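Local coordinates for abietadiene synthase, chloroplastic (Abies grandis, PDB 3S9V), which belongs to the terpene synthase family of enzymes, a largely helical protein that includes a metal-binding domain of the terpene synthase type, at residues A157-A162 with K177-K182; F151-P156 with E184-R189; N532-L537 with S638-T643; V644-A649 with R669-M674. All coordinates share one frame; numbering follows the deposited sequence.

Interaction 1 (A157-A162 with K177-K182); sequences AMLKEA and KQIIEK
The helical hairpin formed by helix 151-164 and helix 174-187, consecutive and running in roughly opposite directions, is closed here by Leu159 reaching into the angle between Ile179 and Ile180. The contact is wholly apolar, and one methyl does most of the work: Leu159 CD1 lies 3.7 Å from Ile180 CG1 and also touches the end of that side chain, with Ile180 CD1 3.8 Å away. Nearer the backbone, Leu159 CB is met by Ile180 CD1 at 3.9 Å. The two side chains therefore overlap along part of their lengths, passing at a slant. Ile180 can lie in this way because its CG1 is turned opposite its own carbonyl carbon (chi1 -71°), which sends the longer branch across to helix 151-164. Across the contact Ile179 uses its short branch, CG2 standing 3.8 Å from Leu159 CD1; the side chain also packs on Phe151, Phe155 and Pro156. Leu176, one turn back along the second helix, also touches Leu159, while on the first helix Glu161 turns to Arg64 in a salt bridge. Such branched aliphatic packing between neighbouring helices of opposite direction is consistent with the paired helices of the alpha-barrel domains found in plant terpene synthases.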
loop_
_atom_site.group_PDB
_atom_site.type_symbol
_atom_site.label_atom_id
_atom_site.label_comp_id
_atom_site.label_asym_id
_atom_site.label_seq_id
_atom_site.Cartn_x
_atom_site.Cartn_y
_atom_site.Cartn_z
ATOM N N ALA A 157 38.417 6.469 1.901
ATOM C CA ALA A 157 38.890 7.842 1.953
ATOM C C ALA A 157 39.409 8.162 3.351
ATOM O O ALA A 157 40.416 8.849 3.495
ATOM C CB ALA A 157 37.773 8.799 1.575
ATOM N N MET A 158 38.726 7.666 4.379
ATOM C CA MET A 158 39.157 7.907 5.753
ATOM C C MET A 158 40.334 6.997 6.104
ATOM O O MET A 158 41.174 7.361 6.929
ATOM C CB MET A 158 38.008 7.680 6.745
ATOM C CG MET A 158 36.893 8.733 6.697
ATOM S SD MET A 158 35.763 8.637 8.127
ATOM C CE MET A 158 35.100 6.980 7.893
ATOM N N LEU A 159 40.395 5.814 5.487
ATOM C CA LEU A 159 41.512 4.900 5.737
ATOM C C LEU A 159 42.804 5.625 5.378
ATOM O O LEU A 159 43.800 5.538 6.100
ATOM C CB LEU A 159 41.402 3.624 4.886
ATOM C CG LEU A 159 40.531 2.482 5.423
ATOM C CD1 LEU A 159 40.541 1.310 4.446
ATOM C CD2 LEU A 159 41.051 2.044 6.779
ATOM N N LYS A 160 42.776 6.342 4.255
ATOM C CA LYS A 160 43.936 7.103 3.797
ATOM C C LYS A 160 44.250 8.249 4.754
ATOM O O LYS A 160 45.417 8.543 5.005
ATOM C CB LYS A 160 43.693 7.640 2.381
ATOM C CG LYS A 160 43.481 6.531 1.360
ATOM C CD LYS A 160 43.124 7.052 -0.024
ATOM C CE LYS A 160 44.294 7.746 -0.685
ATOM N NZ LYS A 160 43.994 8.076 -2.106
ATOM N N GLU A 161 43.214 8.888 5.301
ATOM C CA GLU A 161 43.433 9.982 6.244
ATOM C C GLU A 161 44.159 9.407 7.449
ATOM O O GLU A 161 45.190 9.918 7.874
ATOM C CB GLU A 161 42.115 10.587 6.746
ATOM C CG GLU A 161 41.179 11.194 5.706
ATOM C CD GLU A 161 40.057 12.002 6.364
ATOM O OE1 GLU A 161 40.333 13.138 6.816
ATOM O OE2 GLU A 161 38.911 11.500 6.446
ATOM N N ALA A 162 43.588 8.339 7.997
ATOM C CA ALA A 162 44.130 7.661 9.165
ATOM C C ALA A 162 45.602 7.310 8.984
ATOM O O ALA A 162 46.408 7.514 9.890
ATOM C CB ALA A 162 43.308 6.387 9.460
ATOM N N LYS A 177 43.130 -3.359 2.547
ATOM C CA LYS A 177 44.035 -3.008 1.462
ATOM C C LYS A 177 43.300 -3.018 0.126
ATOM O O LYS A 177 43.509 -2.148 -0.712
ATOM C CB LYS A 177 45.216 -3.983 1.396
ATOM C CG LYS A 177 46.226 -3.598 0.326
ATOM C CD LYS A 177 47.224 -4.705 0.021
ATOM C CE LYS A 177 48.098 -4.315 -1.169
ATOM N NZ LYS A 177 48.996 -5.416 -1.605
ATOM N N GLN A 178 42.431 -4.000 -0.065
ATOM C CA GLN A 178 41.681 -4.123 -1.310
ATOM C C GLN A 178 40.516 -3.152 -1.479
ATOM O O GLN A 178 40.138 -2.836 -2.608
ATOM C CB GLN A 178 41.175 -5.557 -1.470
ATOM C CG GLN A 178 42.244 -6.543 -1.914
ATOM C CD GLN A 178 41.897 -7.969 -1.543
ATOM O OE1 GLN A 178 40.740 -8.382 -1.644
ATOM N NE2 GLN A 178 42.899 -8.734 -1.117
ATOM N N ILE A 179 39.935 -2.671 -0.387
ATOM C CA ILE A 179 38.826 -1.746 -0.552
ATOM C C ILE A 179 39.360 -0.385 -1.001
ATOM O O ILE A 179 38.673 0.366 -1.696
ATOM C CB ILE A 179 37.999 -1.601 0.743
ATOM C CG1 ILE A 179 36.618 -1.050 0.403
ATOM C CG2 ILE A 179 38.699 -0.681 1.722
ATOM C CD1 ILE A 179 35.666 -1.051 1.570
ATOM N N ILE A 180 40.594 -0.074 -0.615
ATOM C CA ILE A 180 41.214 1.188 -1.009
ATOM C C ILE A 180 41.511 1.136 -2.505
ATOM O O ILE A 180 41.262 2.097 -3.236
ATOM C CB ILE A 180 42.532 1.433 -0.242
ATOM C CG1 ILE A 180 42.226 1.747 1.224
ATOM C CG2 ILE A 180 43.306 2.577 -0.880
ATOM C CD1 ILE A 180 43.453 1.817 2.102
ATOM N N GLU A 181 42.035 0.004 -2.958
ATOM C CA GLU A 181 42.355 -0.176 -4.368
ATOM C C GLU A 181 41.094 -0.092 -5.226
ATOM O O GLU A 181 41.104 0.501 -6.311
ATOM C CB GLU A 181 43.035 -1.531 -4.584
ATOM C CG GLU A 181 43.349 -1.846 -6.038
ATOM C CD GLU A 181 43.880 -3.256 -6.231
ATOM O OE1 GLU A 181 44.135 -3.644 -7.394
ATOM O OE2 GLU A 181 44.043 -3.975 -5.220
ATOM N N LYS A 182 40.008 -0.685 -4.734
ATOM C CA LYS A 182 38.747 -0.687 -5.462
ATOM C C LYS A 182 38.154 0.713 -5.548
ATOM O O LYS A 182 37.570 1.079 -6.565
ATOM C CB LYS A 182 37.742 -1.632 -4.797
ATOM C CG LYS A 182 36.460 -1.795 -5.591
ATOM C CD LYS A 182 35.467 -2.720 -4.900
ATOM C CE LYS A 182 34.164 -2.815 -5.695
ATOM N NZ LYS A 182 33.153 -3.691 -5.037
#

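Interaction 2 (F151-P156 with E184-R189); sequences FEIVFP and EAKLKR
Lys186 stretches across to Glu152 and Ile153 where the start of helix 151-164 faces the end of helix 174-187, the open end of a helical hairpin. The charged part of the contact is loose. Lys186 NZ stands 4.1 Å from Glu152 OE1, too far for a salt bridge, although the opposite charges probably still attract. The carboxylate has a firmer partner in Lys182, one turn earlier on the same helix as Lys186, which makes a salt bridge to Glu152 OE2; Arg147 adds a weak, long ion pair. Lys186 approaches the glutamate at about a right angle, and its ammonium group also comes within 4.0 Å of Glu152 CB. An unbent lysine chain makes this reach possible, with CG anti to the backbone N (chi1 -169°) and every later torsion extended.

In the backbone, helix 151-164 is kinked at Pro156, whose ring nitrogen makes no bond to the preceding turn. Just before it, Phe155 N still bonds to Phe151 O at 2.8 Å. The side chain of Arg183, on the second helix, donates from NE to the carbonyl oxygen Ile153 O.

Non-polar carbon completes the surroundings. Phe151 and Phe155 both touch Ile105 of helix 101-117, and Phe155 also Leu109, while Ile153 meets Leu209. Toward the charged lysine end Ile153 makes just a loose van der Waals approach, its CG1 4.3 Å from Lys186 NZ.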
loop_
_atom_site.group_PDB
_atom_site.type_symbol
_atom_site.label_atom_id
_atom_site.label_comp_id
_atom_site.label_asym_id
_atom_site.label_seq_id
_atom_site.Cartn_x
_atom_site.Cartn_y
_atom_site.Cartn_z
ATOM N N PHE A 151 29.475 3.438 1.101
ATOM C CA PHE A 151 30.539 2.856 1.918
ATOM C C PHE A 151 31.890 2.792 1.225
ATOM O O PHE A 151 32.892 3.265 1.760
ATOM C CB PHE A 151 30.188 1.442 2.374
ATOM C CG PHE A 151 31.182 0.866 3.358
ATOM C CD1 PHE A 151 31.114 1.197 4.708
ATOM C CD2 PHE A 151 32.195 0.019 2.926
ATOM C CE1 PHE A 151 32.040 0.691 5.619
ATOM C CE2 PHE A 151 33.131 -0.492 3.827
ATOM C CZ PHE A 151 33.050 -0.154 5.180
ATOM N N GLU A 152 31.907 2.194 0.039
ATOM C CA GLU A 152 33.133 2.029 -0.731
ATOM C C GLU A 152 33.775 3.335 -1.197
ATOM O O GLU A 152 34.896 3.349 -1.697
ATOM C CB GLU A 152 32.863 1.089 -1.912
ATOM C CG GLU A 152 32.531 -0.338 -1.443
ATOM C CD GLU A 152 32.327 -1.332 -2.580
ATOM O OE1 GLU A 152 31.359 -1.171 -3.359
ATOM O OE2 GLU A 152 33.139 -2.280 -2.688
ATOM N N ILE A 153 33.073 4.441 -1.019
ATOM C CA ILE A 153 33.631 5.726 -1.402
ATOM C C ILE A 153 34.175 6.409 -0.156
ATOM O O ILE A 153 35.312 6.863 -0.111
ATOM C CB ILE A 153 32.555 6.627 -2.031
ATOM C CG1 ILE A 153 32.353 6.240 -3.497
ATOM C CG2 ILE A 153 32.950 8.091 -1.891
ATOM C CD1 ILE A 153 31.281 7.064 -4.205
ATOM N N VAL A 154 33.337 6.441 0.866
ATOM C CA VAL A 154 33.646 7.084 2.127
ATOM C C VAL A 154 34.592 6.352 3.093
ATOM O O VAL A 154 35.417 6.982 3.759
ATOM C CB VAL A 154 32.311 7.422 2.835
ATOM C CG1 VAL A 154 32.534 7.664 4.292
ATOM C CG2 VAL A 154 31.672 8.656 2.158
ATOM N N PHE A 155 34.496 5.031 3.174
ATOM C CA PHE A 155 35.354 4.301 4.098
ATOM C C PHE A 155 36.848 4.305 3.726
ATOM O O PHE A 155 37.703 4.533 4.583
ATOM C CB PHE A 155 34.848 2.861 4.258
ATOM C CG PHE A 155 35.586 2.069 5.304
ATOM C CD1 PHE A 155 35.499 2.413 6.646
ATOM C CD2 PHE A 155 36.355 0.970 4.945
ATOM C CE1 PHE A 155 36.166 1.674 7.621
ATOM C CE2 PHE A 155 37.027 0.222 5.913
ATOM C CZ PHE A 155 36.931 0.576 7.254
ATOM N N PRO A 156 37.185 4.052 2.450
ATOM C CA PRO A 156 38.615 4.059 2.115
ATOM C C PRO A 156 39.227 5.457 2.185
ATOM O O PRO A 156 40.410 5.615 2.503
ATOM C CB PRO A 156 38.647 3.475 0.709
ATOM C CG PRO A 156 37.431 2.592 0.676
ATOM C CD PRO A 156 36.398 3.446 1.363
ATOM N N GLU A 184 39.818 3.471 -5.609
ATOM C CA GLU A 184 40.623 4.192 -6.582
ATOM C C GLU A 184 40.178 3.870 -8.004
ATOM O O GLU A 184 40.135 4.753 -8.859
ATOM C CB GLU A 184 42.101 3.842 -6.416
ATOM C CG GLU A 184 43.023 4.977 -6.814
ATOM C CD GLU A 184 43.050 6.086 -5.778
ATOM O OE1 GLU A 184 43.518 7.201 -6.104
ATOM O OE2 GLU A 184 42.615 5.837 -4.632
ATOM N N ALA A 185 39.849 2.606 -8.254
ATOM C CA ALA A 185 39.406 2.178 -9.578
ATOM C C ALA A 185 37.962 2.601 -9.841
ATOM O O ALA A 185 37.453 2.461 -10.956
ATOM C CB ALA A 185 39.534 0.671 -9.706
ATOM N N LYS A 186 37.307 3.113 -8.806
ATOM C CA LYS A 186 35.921 3.553 -8.916
ATOM C C LYS A 186 35.891 5.054 -9.199
ATOM O O LYS A 186 35.061 5.536 -9.965
ATOM C CB LYS A 186 35.178 3.240 -7.613
ATOM C CG LYS A 186 33.662 3.395 -7.668
ATOM C CD LYS A 186 33.027 2.888 -6.372
ATOM C CE LYS A 186 31.510 3.032 -6.384
ATOM N NZ LYS A 186 30.898 2.556 -5.111
ATOM N N LEU A 187 36.805 5.788 -8.578
ATOM C CA LEU A 187 36.881 7.227 -8.776
ATOM C C LEU A 187 37.241 7.568 -10.219
ATOM O O LEU A 187 36.578 8.396 -10.847
ATOM C CB LEU A 187 37.907 7.835 -7.819
ATOM C CG LEU A 187 37.391 8.413 -6.494
ATOM C CD1 LEU A 187 36.241 7.586 -5.926
ATOM C CD2 LEU A 187 38.559 8.470 -5.516
ATOM N N LYS A 188 38.286 6.926 -10.740
ATOM C CA LYS A 188 38.728 7.169 -12.112
ATOM C C LYS A 188 37.698 6.686 -13.126
ATOM O O LYS A 188 37.869 6.860 -14.332
ATOM C CB LYS A 188 40.062 6.459 -12.379
ATOM C CG LYS A 188 41.214 6.964 -11.525
ATOM C CD LYS A 188 42.507 6.212 -11.818
ATOM C CE LYS A 188 43.644 6.726 -10.942
ATOM N NZ LYS A 188 44.915 5.970 -11.139
ATOM N N ARG A 189 36.621 6.092 -12.629
ATOM C CA ARG A 189 35.577 5.564 -13.491
ATOM C C ARG A 189 34.289 6.393 -13.423
ATOM O O ARG A 189 33.304 6.076 -14.086
ATOM C CB ARG A 189 35.311 4.113 -13.091
ATOM C CG ARG A 189 34.469 3.304 -14.052
ATOM C CD ARG A 189 34.510 1.838 -13.651
ATOM N NE ARG A 189 34.153 1.659 -12.247
ATOM C CZ ARG A 189 34.336 0.535 -11.561
ATOM N NH1 ARG A 189 34.878 -0.524 -12.147
ATOM N NH2 ARG A 189 33.977 0.472 -10.284
#

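Interaction 3 (N532-L537 with S638-T643); sequences NFTVIL and SIALGT
Thr643 OG1 is gripped by two side chains, hydrogen-bonding to Gln609 OE1 and to Arg666 NH1, while the methyl of the same residue turns to Thr534 across the contact. That division of labour follows from its first torsion (chi1 -68°), which leaves CG2 opposite the backbone N. The methyl meets its counterpart loosely, Thr643 CG2 lying 4.2 Å from Thr534 CG2.

Thr534 makes a closer approach to Ala640. Its CB comes to 3.5 Å from Ala640 CB, and its CG2 packs on the same methyl at 3.7 Å. The hydroxyl takes no polar part across the contact: Thr534 OG1, set between its backbone N and carbonyl carbon (chi1 60°), hydrogen-bonds to Ser531 O within its own helix, 521-541. The threonine thus satisfies its polar atom along the helix and offers carbon to the other segment.

The backbones come near each other at this point, with Thr534 CA only 6.3 Å from Ala640 CA. Ala640 leaves the helical path with a positive phi of 65°, ending helix 628-638, and stands at the N-cap position of helix 641-648. Trp606 touches Thr534, and Gln609 and Tyr613 touch Ala640, all three from helix 599-621.

Directly after 532-537, the last turn of helix 521-541 carries the aspartate-rich sequence DDLYD, a form of the DDxxD motif associated with metal binding in this family. The break between helices 628-638 and 641-648, packed beside the aspartate-bearing helix, is consistent with the kinked helix G of the class I terpene synthase fold.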
loop_
_atom_site.group_PDB
_atom_site.type_symbol
_atom_site.label_atom_id
_atom_site.label_comp_id
_atom_site.label_asym_id
_atom_site.label_seq_id
_atom_site.Cartn_x
_atom_site.Cartn_y
_atom_site.Cartn_z
ATOM N N ASN A 532 -27.781 -13.148 -0.562
ATOM C CA ASN A 532 -28.243 -14.530 -0.523
ATOM C C ASN A 532 -29.512 -14.663 -1.359
ATOM O O ASN A 532 -29.700 -15.653 -2.069
ATOM C CB ASN A 532 -28.515 -14.971 0.916
ATOM C CG ASN A 532 -28.125 -16.416 1.156
ATOM O OD1 ASN A 532 -28.549 -17.312 0.427
ATOM N ND2 ASN A 532 -27.308 -16.650 2.176
ATOM N N PHE A 533 -30.385 -13.665 -1.292
ATOM C CA PHE A 533 -31.598 -13.730 -2.085
ATOM C C PHE A 533 -31.345 -13.585 -3.578
ATOM O O PHE A 533 -32.101 -14.124 -4.379
ATOM C CB PHE A 533 -32.624 -12.701 -1.615
ATOM C CG PHE A 533 -33.652 -13.280 -0.688
ATOM C CD1 PHE A 533 -33.594 -13.044 0.681
ATOM C CD2 PHE A 533 -34.642 -14.126 -1.180
ATOM C CE1 PHE A 533 -34.502 -13.643 1.545
ATOM C CE2 PHE A 533 -35.558 -14.731 -0.322
ATOM C CZ PHE A 533 -35.485 -14.487 1.044
ATOM N N THR A 534 -30.293 -12.868 -3.966
ATOM C CA THR A 534 -30.008 -12.743 -5.393
ATOM C C THR A 534 -29.496 -14.097 -5.892
ATOM O O THR A 534 -29.678 -14.442 -7.056
ATOM C CB THR A 534 -28.962 -11.636 -5.700
ATOM O OG1 THR A 534 -27.720 -11.932 -5.048
ATOM C CG2 THR A 534 -29.463 -10.298 -5.219
ATOM N N VAL A 535 -28.877 -14.868 -5.001
ATOM C CA VAL A 535 -28.364 -16.190 -5.362
ATOM C C VAL A 535 -29.516 -17.177 -5.495
ATOM O O VAL A 535 -29.586 -17.933 -6.465
ATOM C CB VAL A 535 -27.370 -16.723 -4.304
ATOM C CG1 VAL A 535 -27.152 -18.226 -4.485
ATOM C CG2 VAL A 535 -26.051 -15.989 -4.432
ATOM N N ILE A 536 -30.414 -17.156 -4.513
ATOM C CA ILE A 536 -31.584 -18.029 -4.483
ATOM C C ILE A 536 -32.498 -17.788 -5.687
ATOM O O ILE A 536 -32.912 -18.734 -6.367
ATOM C CB ILE A 536 -32.405 -17.808 -3.176
ATOM C CG1 ILE A 536 -31.618 -18.318 -1.962
ATOM C CG2 ILE A 536 -33.746 -18.513 -3.263
ATOM C CD1 ILE A 536 -32.289 -17.996 -0.635
ATOM N N LEU A 537 -32.817 -16.521 -5.944
ATOM C CA LEU A 537 -33.685 -16.175 -7.063
ATOM C C LEU A 537 -32.983 -16.431 -8.392
ATOM O O LEU A 537 -33.623 -16.769 -9.390
ATOM C CB LEU A 537 -34.132 -14.713 -6.958
ATOM C CG LEU A 537 -34.979 -14.405 -5.716
ATOM C CD1 LEU A 537 -35.489 -12.972 -5.768
ATOM C CD2 LEU A 537 -36.147 -15.362 -5.649
ATOM N N SER A 638 -28.284 -8.595 -14.397
ATOM C CA SER A 638 -28.626 -9.917 -13.876
ATOM C C SER A 638 -27.594 -10.415 -12.868
ATOM O O SER A 638 -27.921 -11.225 -12.009
ATOM C CB SER A 638 -28.752 -10.940 -15.010
ATOM O OG SER A 638 -27.476 -11.300 -15.497
ATOM N N ILE A 639 -26.354 -9.937 -12.974
ATOM C CA ILE A 639 -25.305 -10.353 -12.047
ATOM C C ILE A 639 -25.684 -9.945 -10.614
ATOM O O ILE A 639 -25.096 -10.408 -9.646
ATOM C CB ILE A 639 -23.907 -9.772 -12.482
ATOM C CG1 ILE A 639 -22.790 -10.476 -11.715
ATOM C CG2 ILE A 639 -23.862 -8.260 -12.301
ATOM C CD1 ILE A 639 -22.740 -11.990 -11.952
ATOM N N ALA A 640 -26.678 -9.064 -10.511
ATOM C CA ALA A 640 -27.255 -8.595 -9.248
ATOM C C ALA A 640 -26.453 -7.774 -8.242
ATOM O O ALA A 640 -26.921 -7.563 -7.123
ATOM C CB ALA A 640 -27.901 -9.776 -8.524
ATOM N N LEU A 641 -25.273 -7.293 -8.610
ATOM C CA LEU A 641 -24.497 -6.487 -7.672
ATOM C C LEU A 641 -25.209 -5.162 -7.393
ATOM O O LEU A 641 -25.196 -4.664 -6.264
ATOM C CB LEU A 641 -23.095 -6.223 -8.221
ATOM C CG LEU A 641 -22.298 -7.499 -8.517
ATOM C CD1 LEU A 641 -20.919 -7.128 -9.027
ATOM C CD2 LEU A 641 -22.201 -8.353 -7.255
ATOM N N GLY A 642 -25.842 -4.598 -8.420
ATOM C CA GLY A 642 -26.544 -3.343 -8.238
ATOM C C GLY A 642 -27.612 -3.427 -7.151
ATOM O O GLY A 642 -27.724 -2.531 -6.317
ATOM N N THR A 643 -28.392 -4.506 -7.172
ATOM C CA THR A 643 -29.479 -4.744 -6.213
ATOM C C THR A 643 -28.974 -4.772 -4.768
ATOM O O THR A 643 -29.553 -4.129 -3.880
ATOM C CB THR A 643 -30.197 -6.079 -6.547
ATOM O OG1 THR A 643 -30.888 -5.925 -7.788
ATOM C CG2 THR A 643 -31.193 -6.484 -5.447
#

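Interaction 4 (V644-A649 with R669-M674); sequences VVLISA and RFLQLM
Val645 pushes its two methyls against a pair of residues one turn apart, Leu671 and Met674, each methyl taking one of them. Val645 CG1 abuts Leu671 CD1 at 3.9 Å, and Val645 CG2 rests on the sulfur, 3.7 Å from Met674 SD. The methionine bends at its last torsion (chi3 72°), curling the terminal methyl back so that Met674 CE is also 4.1 Å from Val645 CG2. Leu671 is a fork in its turn: while one prong slides past Val645, the other, CD2, lies 4.1 Å from Leu646 CD1, so that its end sits between the two neighbours. Helix 641-648 and helix 669-693 belong to the all-helical bundle of the class I terpene synthase fold, and over these short segments their axes come no closer than 12.3 Å, with 132° between their directions. Long or branched apolar side chains span that separation. Thr750 and Val747 of helix 741-757 bear on the same group, the first on Val645 and the second on Met674. Within helix 641-648, Val644 O accepts two bonds from Ser648, whose N (3.0 Å) and OG (2.8 Å) approach from opposite faces of the carbonyl plane, the hydroxyl lying 33° out of that plane.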
loop_
_atom_site.group_PDB
_atom_site.type_symbol
_atom_site.label_atom_id
_atom_site.label_comp_id
_atom_site.label_asym_id
_atom_site.label_seq_id
_atom_site.Cartn_x
_atom_site.Cartn_y
_atom_site.Cartn_z
ATOM N N VAL A 644 -27.886 -5.505 -4.551
ATOM C CA VAL A 644 -27.279 -5.615 -3.238
ATOM C C VAL A 644 -26.896 -4.223 -2.723
ATOM O O VAL A 644 -27.172 -3.866 -1.577
ATOM C CB VAL A 644 -26.025 -6.496 -3.312
ATOM C CG1 VAL A 644 -25.418 -6.655 -1.920
ATOM C CG2 VAL A 644 -26.388 -7.848 -3.923
ATOM N N VAL A 645 -26.270 -3.431 -3.585
ATOM C CA VAL A 645 -25.863 -2.083 -3.218
ATOM C C VAL A 645 -27.031 -1.148 -2.911
ATOM O O VAL A 645 -27.057 -0.497 -1.870
ATOM C CB VAL A 645 -25.014 -1.439 -4.336
ATOM C CG1 VAL A 645 -24.809 0.045 -4.055
ATOM C CG2 VAL A 645 -23.668 -2.144 -4.427
ATOM N N LEU A 646 -27.998 -1.086 -3.817
ATOM C CA LEU A 646 -29.128 -0.194 -3.640
ATOM C C LEU A 646 -29.956 -0.456 -2.381
ATOM O O LEU A 646 -30.501 0.474 -1.783
ATOM C CB LEU A 646 -29.999 -0.227 -4.891
ATOM C CG LEU A 646 -29.262 0.328 -6.123
ATOM C CD1 LEU A 646 -30.133 0.200 -7.366
ATOM C CD2 LEU A 646 -28.889 1.784 -5.890
ATOM N N ILE A 647 -30.047 -1.709 -1.962
ATOM C CA ILE A 647 -30.799 -1.995 -0.754
ATOM C C ILE A 647 -29.927 -1.758 0.487
ATOM O O ILE A 647 -30.398 -1.206 1.479
ATOM C CB ILE A 647 -31.371 -3.421 -0.795
ATOM C CG1 ILE A 647 -32.305 -3.536 -2.011
ATOM C CG2 ILE A 647 -32.122 -3.723 0.497
ATOM C CD1 ILE A 647 -33.071 -4.819 -2.105
ATOM N N SER A 648 -28.651 -2.136 0.420
ATOM C CA SER A 648 -27.734 -1.920 1.541
ATOM C C SER A 648 -27.519 -0.419 1.832
ATOM O O SER A 648 -27.330 -0.027 2.986
ATOM C CB SER A 648 -26.373 -2.558 1.245
ATOM O OG SER A 648 -26.471 -3.963 1.118
ATOM N N ALA A 649 -27.543 0.404 0.781
ATOM C CA ALA A 649 -27.338 1.849 0.891
ATOM C C ALA A 649 -28.361 2.570 1.774
ATOM O O ALA A 649 -28.207 3.756 2.066
ATOM C CB ALA A 649 -27.332 2.478 -0.503
ATOM N N ARG A 669 -23.201 5.924 -14.131
ATOM C CA ARG A 669 -22.104 5.221 -14.788
ATOM C C ARG A 669 -21.359 4.390 -13.748
ATOM O O ARG A 669 -20.894 3.292 -14.036
ATOM C CB ARG A 669 -21.151 6.236 -15.426
ATOM C CG ARG A 669 -19.911 5.646 -16.072
ATOM C CD ARG A 669 -20.254 4.794 -17.295
ATOM N NE ARG A 669 -19.053 4.341 -17.996
ATOM C CZ ARG A 669 -19.049 3.431 -18.969
ATOM N NH1 ARG A 669 -20.182 2.872 -19.364
ATOM N NH2 ARG A 669 -17.910 3.066 -19.539
ATOM N N PHE A 670 -21.266 4.924 -12.535
ATOM C CA PHE A 670 -20.566 4.273 -11.427
ATOM C C PHE A 670 -21.113 2.872 -11.148
ATOM O O PHE A 670 -20.375 1.887 -11.212
ATOM C CB PHE A 670 -20.672 5.165 -10.182
ATOM C CG PHE A 670 -19.725 4.798 -9.070
ATOM C CD1 PHE A 670 -18.549 4.110 -9.327
ATOM C CD2 PHE A 670 -20.005 5.176 -7.756
ATOM C CE1 PHE A 670 -17.660 3.800 -8.297
ATOM C CE2 PHE A 670 -19.125 4.872 -6.723
ATOM C CZ PHE A 670 -17.947 4.181 -6.995
ATOM N N LEU A 671 -22.407 2.780 -10.860
ATOM C CA LEU A 671 -23.029 1.491 -10.579
ATOM C C LEU A 671 -23.008 0.574 -11.811
ATOM O O LEU A 671 -22.866 -0.637 -11.684
ATOM C CB LEU A 671 -24.475 1.687 -10.123
ATOM C CG LEU A 671 -25.106 0.496 -9.390
ATOM C CD1 LEU A 671 -24.654 0.519 -7.929
ATOM C CD2 LEU A 671 -26.626 0.572 -9.465
ATOM N N GLN A 672 -23.158 1.157 -12.994
ATOM C CA GLN A 672 -23.151 0.384 -14.229
ATOM C C GLN A 672 -21.811 -0.310 -14.448
ATOM O O GLN A 672 -21.767 -1.478 -14.838
ATOM C CB GLN A 672 -23.488 1.291 -15.423
ATOM C CG GLN A 672 -24.889 1.896 -15.341
ATOM C CD GLN A 672 -25.193 2.893 -16.449
ATOM O OE1 GLN A 672 -24.295 3.535 -16.989
ATOM N NE2 GLN A 672 -26.474 3.045 -16.775
ATOM N N LEU A 673 -20.722 0.403 -14.183
ATOM C CA LEU A 673 -19.388 -0.158 -14.345
ATOM C C LEU A 673 -19.135 -1.302 -13.363
ATOM O O LEU A 673 -18.473 -2.288 -13.695
ATOM C CB LEU A 673 -18.335 0.932 -14.157
ATOM C CG LEU A 673 -18.074 1.834 -15.369
ATOM C CD1 LEU A 673 -17.208 3.008 -14.951
ATOM C CD2 LEU A 673 -17.393 1.037 -16.462
ATOM N N MET A 674 -19.660 -1.153 -12.153
ATOM C CA MET A 674 -19.510 -2.161 -11.115
ATOM C C MET A 674 -20.156 -3.432 -11.626
ATOM O O MET A 674 -19.558 -4.508 -11.594
ATOM C CB MET A 674 -20.206 -1.706 -9.821
ATOM C CG MET A 674 -20.317 -2.791 -8.751
ATOM S SD MET A 674 -21.554 -2.412 -7.469
ATOM C CE MET A 674 -23.025 -2.671 -8.428
#

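Overall arrangement
From the N terminus, interaction 2 opens the first loop at 151-156 and interaction 1 follows at 157-162. The chain turns back, so interaction 1 closes first, at 177-182, nested inside the loop that interaction 2 closes at 184-189. Both tie helix 151-164 to helix 174-187, and a salt bridge from Lys182 to Glu152 connects them. Much later, interaction 3 joins helix 521-541 to the break before helix 641-648 and the first turn of that helix, closing a loop of 100 residues. Interaction 4 follows in series, fastening that helix to helix 669-693; Met674 CE touches Gly642 N, linking the two. The pairs lie on opposite sides of the chain's centre, interactions 1 and 4 about 67 Å apart between centres.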